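Local atomic coordinates of alpha-1,4-endofucoidanase (Mariniflexile fucanivorans, PDB entry 6DLH), a protein that cleaves alpha-1,4 linkages within sulfated fucan chains (fucoidan) as a retaining endo-acting hydrolase of family GH107. Residues T348-W351 against N352-N355. Sequence-based numbering, arbitrary orientation.
Sequences TTSW and NAGN
Ala353 O is gripped by two serine hydroxyls. Ser350 OG donates to it at 2.8 Å, and Ser347 OG hydrogen-bonds both to it and to Ser350 O. The Ser350 donor stands above the carbonyl plane, 52° out of it, and meets the C=O at 112°. The OG sits between backbone N and carbonyl carbon (chi1 66°), which swings it across the mouth of the turn. Asn352 OD1 lies 3.6 Å from Ser350 OG, while Asn352 ND2 hydrogen-bonds to Leu51 O and Glu53 OE2, just after strand 46-49. With an alanine at Ser350 the hydroxyl is gone, and Ala353 O would probably lose one of its two serine partners. Thr349 OG1 comes within 3.3 Å of Gly354 CA, where a CB would clash. The Trp351 indole points away from the turn and packs against Leu49 and His294. Its NE1 hydrogen-bonds to Phe343 O, and Lys345 makes a cation-pi contact. Ser350 to Ala353 form an open beta turn of roughly type I, end CA atoms 5.7 Å apart. The Ser350 side chain closes it; Ala353 N is 4.4 Å from Ser350 O. It lies between strand 341-342 and helix 361-372 in the catalytic domain, probably a GH29-like (beta/alpha) barrel.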
loop_
_atom_site.group_PDB
_atom_site.type_symbol
_atom_site.label_atom_id
_atom_site.label_comp_id
_atom_site.label_asym_id
_atom_site.label_seq_id
_atom_site.Cartn_x
_atom_site.Cartn_y
_atom_site.Cartn_z
ATOM N N THR A 348 20.844 -4.983 -0.919
ATOM C CA THR A 348 21.603 -5.933 -0.120
ATOM C C THR A 348 20.843 -6.340 1.143
ATOM O O THR A 348 21.291 -7.229 1.860
ATOM C CB THR A 348 22.974 -5.363 0.288
ATOM O OG1 THR A 348 22.751 -4.164 1.031
ATOM C CG2 THR A 348 23.891 -5.063 -0.878
ATOM N N THR A 349 19.704 -5.704 1.440
ATOM C CA THR A 349 19.169 -5.824 2.791
ATOM C C THR A 349 17.770 -6.439 2.832
ATOM O O THR A 349 17.513 -7.302 3.668
ATOM C CB THR A 349 19.335 -4.524 3.594
ATOM O OG1 THR A 349 18.738 -3.469 2.841
ATOM C CG2 THR A 349 20.786 -4.189 3.877
ATOM N N SER A 350 16.851 -5.988 1.972
ATOM C CA SER A 350 15.489 -6.498 2.038
ATOM C C SER A 350 14.823 -6.426 0.669
ATOM O O SER A 350 15.440 -5.976 -0.294
ATOM C CB SER A 350 14.683 -5.778 3.084
ATOM O OG SER A 350 14.504 -4.424 2.726
ATOM N N TRP A 351 13.566 -6.881 0.597
ATOM C CA TRP A 351 12.839 -6.925 -0.664
ATOM C C TRP A 351 12.325 -5.543 -1.063
ATOM O O TRP A 351 12.228 -5.256 -2.246
ATOM C CB TRP A 351 11.711 -7.971 -0.646
ATOM C CG TRP A 351 12.156 -9.339 -1.075
ATOM C CD1 TRP A 351 12.219 -9.821 -2.352
ATOM C CD2 TRP A 351 12.641 -10.396 -0.224
ATOM N NE1 TRP A 351 12.712 -11.099 -2.355
ATOM C CE2 TRP A 351 12.975 -11.482 -1.066
ATOM C CE3 TRP A 351 12.841 -10.525 1.160
ATOM C CZ2 TRP A 351 13.480 -12.685 -0.568
ATOM C CZ3 TRP A 351 13.334 -11.718 1.652
ATOM C CH2 TRP A 351 13.649 -12.783 0.797
ATOM N N ASN A 352 11.991 -4.690 -0.088
ATOM C CA ASN A 352 11.153 -3.537 -0.383
ATOM C C ASN A 352 11.874 -2.225 -0.074
ATOM O O ASN A 352 11.331 -1.146 -0.316
ATOM C CB ASN A 352 9.810 -3.613 0.348
ATOM C CG ASN A 352 9.954 -3.438 1.846
ATOM O OD1 ASN A 352 10.936 -3.881 2.433
ATOM N ND2 ASN A 352 8.979 -2.802 2.472
ATOM N N ALA A 353 13.099 -2.327 0.444
ATOM C CA ALA A 353 13.870 -1.170 0.868
ATOM C C ALA A 353 15.344 -1.555 0.895
ATOM O O ALA A 353 15.677 -2.732 0.756
ATOM C CB ALA A 353 13.392 -0.718 2.226
ATOM N N GLY A 354 16.219 -0.563 1.065
ATOM C CA GLY A 354 17.644 -0.835 1.137
ATOM C C GLY A 354 18.475 0.163 0.336
ATOM O O GLY A 354 18.188 0.440 -0.825
ATOM N N ASN A 355 19.544 0.636 0.972
ATOM C CA ASN A 355 20.367 1.749 0.535
ATOM C C ASN A 355 21.323 1.324 -0.579
ATOM O O ASN A 355 21.800 2.170 -1.327
ATOM C CB ASN A 355 21.237 2.206 1.709
ATOM C CG ASN A 355 21.532 3.688 1.726
ATOM O OD1 ASN A 355 20.632 4.510 1.537
ATOM N ND2 ASN A 355 22.781 4.035 1.995
#